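Local coordinates for Beta/alpha-amylase (Paenibacillus polymyxa, PDB 3VOC), which hydrolyses alpha-1,4-glucosidic linkages of starch, its beta-amylase part removing successive maltose units from the non-reducing chain ends, at residues A[1-7]-A[376-382]. Numbering follows the deposited sequence.
Sequences AVADDFQ and ITKFGYH
The imidazole of His-382 meets the N-terminal segment on two sides: the methyl of Ala-3 sits over one face, its CB 3.5 Å from the ring centroid in a CH-pi contact displaced toward the rim, while the carboxylate of Asp-5 comes up at the edge. Gly-380 O lies over the same face as Ala-3, toward the rim. At the edge, ND1 donates an almost straight hydrogen bond to the syn lone pair of Asp-5 OD1 (2.6 Å), and this oxygen lies close to the ring plane. The carboxylate is turned 84° from the ring. A chi1 of 62° places the Asp-5 carboxylate between its own backbone N and carbonyl carbon, within reach of the histidine. Asp-5 OD2 also forms a salt bridge with Arg-355, so the acid holds two basic partners, an environment that would favour its charged form.

The second flat group, Phe-6, carries Val-2 CG1 over the centre of one face and takes the carbonyl oxygen of Tyr-381 at its edge, 3.4 Å from CD1. Obliquely to the ring, Ile-376 CD1 packs 3.7 Å from CZ; Ile-376 runs alongside Val-2, and Ile-410 of helix 403-411 touches both Phe-6 and Ile-376.

Main-chain bonds complete the join. Ala-1 N donates to Thr-377 O at 2.7 Å, and Ala-3 N to Tyr-381 O at 2.9 Å. Gly-380 has positive phi just past the helix, and its CA makes a CA-H...O contact with Ala-1 O (3.3 Å). Gln-7 N reaches His-382 O only weakly.

This is packing at the seam of a TIM barrel: the lead-in to the first strand, 7-11, is fastened to the turn between helix 367-378 and the eighth strand, 383-386, where the (beta/alpha)8 barrel of this glycosyl hydrolase family 14 domain closes.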
loop_
_atom_site.group_PDB
_atom_site.type_symbol
_atom_site.label_atom_id
_atom_site.label_comp_id
_atom_site.label_asym_id
_atom_site.label_seq_id
_atom_site.Cartn_x
_atom_site.Cartn_y
_atom_site.Cartn_z
ATOM N N ALA A 1 22.709 -7.503 -9.724
ATOM C CA ALA A 1 23.055 -7.636 -8.271
ATOM C C ALA A 1 22.127 -6.755 -7.440
ATOM O O ALA A 1 21.621 -5.744 -7.948
ATOM C CB ALA A 1 24.490 -7.218 -8.048
ATOM N N VAL A 2 21.922 -7.117 -6.170
ATOM C CA VAL A 2 21.221 -6.231 -5.239
ATOM C C VAL A 2 22.012 -4.928 -5.072
ATOM O O VAL A 2 23.207 -4.867 -5.375
ATOM C CB VAL A 2 20.961 -6.893 -3.857
ATOM C CG1 VAL A 2 20.203 -8.218 -4.023
ATOM C CG2 VAL A 2 22.286 -7.109 -3.076
ATOM N N ALA A 3 21.346 -3.889 -4.594
ATOM C CA ALA A 3 22.018 -2.620 -4.354
ATOM C C ALA A 3 23.104 -2.735 -3.273
ATOM O O ALA A 3 23.062 -3.633 -2.420
ATOM C CB ALA A 3 21.017 -1.570 -3.991
ATOM N N ASP A 4 24.063 -1.813 -3.312
ATOM C CA ASP A 4 25.185 -1.791 -2.356
ATOM C C ASP A 4 24.742 -1.710 -0.899
ATOM O O ASP A 4 25.464 -2.147 0.006
ATOM C CB ASP A 4 26.135 -0.618 -2.650
ATOM C CG ASP A 4 27.102 -0.907 -3.800
ATOM O OD1 ASP A 4 27.273 -2.093 -4.204
ATOM O OD2 ASP A 4 27.709 0.072 -4.301
ATOM N N ASP A 5 23.559 -1.158 -0.674
ATOM C CA ASP A 5 23.039 -0.999 0.678
ATOM C C ASP A 5 21.932 -2.017 1.018
ATOM O O ASP A 5 21.184 -1.841 1.983
ATOM C CB ASP A 5 22.552 0.460 0.885
ATOM C CG ASP A 5 21.398 0.848 -0.055
ATOM O OD1 ASP A 5 21.022 0.066 -0.949
ATOM O OD2 ASP A 5 20.853 1.949 0.109
ATOM N N PHE A 6 21.820 -3.076 0.220
ATOM C CA PHE A 6 20.745 -4.059 0.419
ATOM C C PHE A 6 20.743 -4.634 1.826
ATOM O O PHE A 6 21.802 -5.010 2.346
ATOM C CB PHE A 6 20.880 -5.208 -0.570
ATOM C CG PHE A 6 19.821 -6.247 -0.419
ATOM C CD1 PHE A 6 18.549 -6.044 -0.970
ATOM C CD2 PHE A 6 20.070 -7.415 0.294
ATOM C CE1 PHE A 6 17.555 -7.009 -0.828
ATOM C CE2 PHE A 6 19.068 -8.386 0.450
ATOM C CZ PHE A 6 17.811 -8.179 -0.120
ATOM N N GLN A 7 19.568 -4.707 2.445
ATOM C CA GLN A 7 19.414 -5.474 3.683
ATOM C C GLN A 7 18.120 -6.279 3.661
ATOM O O GLN A 7 17.160 -5.891 2.991
ATOM C CB GLN A 7 19.387 -4.541 4.900
ATOM C CG GLN A 7 20.660 -3.751 5.154
ATOM C CD GLN A 7 21.854 -4.617 5.510
ATOM O OE1 GLN A 7 21.705 -5.737 5.972
ATOM N NE2 GLN A 7 23.055 -4.084 5.295
ATOM N N ILE A 376 15.286 -9.394 -6.962
ATOM C CA ILE A 376 16.139 -8.419 -6.258
ATOM C C ILE A 376 17.487 -8.197 -6.963
ATOM O O ILE A 376 18.017 -7.095 -6.919
ATOM C CB ILE A 376 16.301 -8.728 -4.723
ATOM C CG1 ILE A 376 16.958 -10.093 -4.479
ATOM C CG2 ILE A 376 14.929 -8.655 -4.026
ATOM C CD1 ILE A 376 17.151 -10.438 -2.987
ATOM N N THR A 377 18.020 -9.236 -7.615
ATOM C CA THR A 377 19.309 -9.139 -8.303
ATOM C C THR A 377 19.186 -8.561 -9.723
ATOM O O THR A 377 20.095 -7.865 -10.175
ATOM C CB THR A 377 20.064 -10.500 -8.387
ATOM O OG1 THR A 377 19.232 -11.471 -9.029
ATOM C CG2 THR A 377 20.457 -11.007 -6.988
ATOM N N LYS A 378 18.083 -8.854 -10.424
ATOM C CA LYS A 378 17.830 -8.271 -11.750
ATOM C C LYS A 378 17.649 -6.758 -11.651
ATOM O O LYS A 378 18.056 -6.015 -12.543
ATOM C CB LYS A 378 16.573 -8.861 -12.397
ATOM C CG LYS A 378 16.790 -10.143 -13.184
ATOM C CD LYS A 378 15.455 -10.689 -13.711
ATOM C CE LYS A 378 15.645 -11.958 -14.547
ATOM N NZ LYS A 378 14.328 -12.535 -15.005
ATOM N N PHE A 379 17.036 -6.304 -10.564
ATOM C CA PHE A 379 16.587 -4.910 -10.502
ATOM C C PHE A 379 17.252 -4.041 -9.442
ATOM O O PHE A 379 16.807 -2.924 -9.178
ATOM C CB PHE A 379 15.059 -4.867 -10.402
ATOM C CG PHE A 379 14.364 -5.513 -11.578
ATOM C CD1 PHE A 379 14.417 -4.920 -12.843
ATOM C CD2 PHE A 379 13.666 -6.710 -11.422
ATOM C CE1 PHE A 379 13.799 -5.516 -13.944
ATOM C CE2 PHE A 379 13.036 -7.322 -12.521
ATOM C CZ PHE A 379 13.100 -6.715 -13.787
ATOM N N GLY A 380 18.311 -4.545 -8.821
ATOM C CA GLY A 380 19.071 -3.703 -7.885
ATOM C C GLY A 380 18.243 -3.224 -6.697
ATOM O O GLY A 380 18.354 -2.060 -6.276
ATOM N N TYR A 381 17.424 -4.123 -6.146
ATOM C CA TYR A 381 16.630 -3.801 -4.947
ATOM C C TYR A 381 17.504 -3.381 -3.768
ATOM O O TYR A 381 18.627 -3.889 -3.597
ATOM C CB TYR A 381 15.716 -4.971 -4.557
ATOM C CG TYR A 381 14.382 -4.972 -5.282
ATOM C CD1 TYR A 381 13.183 -4.852 -4.564
ATOM C CD2 TYR A 381 14.314 -5.087 -6.676
ATOM C CE1 TYR A 381 11.953 -4.853 -5.211
ATOM C CE2 TYR A 381 13.066 -5.094 -7.344
ATOM C CZ TYR A 381 11.893 -4.968 -6.589
ATOM O OH TYR A 381 10.655 -4.942 -7.198
ATOM N N HIS A 382 16.996 -2.429 -2.984
ATOM C CA HIS A 382 17.697 -1.915 -1.818
ATOM C C HIS A 382 17.257 -2.637 -0.551
ATOM O O HIS A 382 17.868 -2.512 0.498
ATOM C CB HIS A 382 17.478 -0.396 -1.686
ATOM C CG HIS A 382 18.068 0.383 -2.818
ATOM N ND1 HIS A 382 19.376 0.824 -2.818
ATOM C CD2 HIS A 382 17.541 0.762 -4.006
ATOM C CE1 HIS A 382 19.620 1.465 -3.948
ATOM N NE2 HIS A 382 18.525 1.426 -4.694
#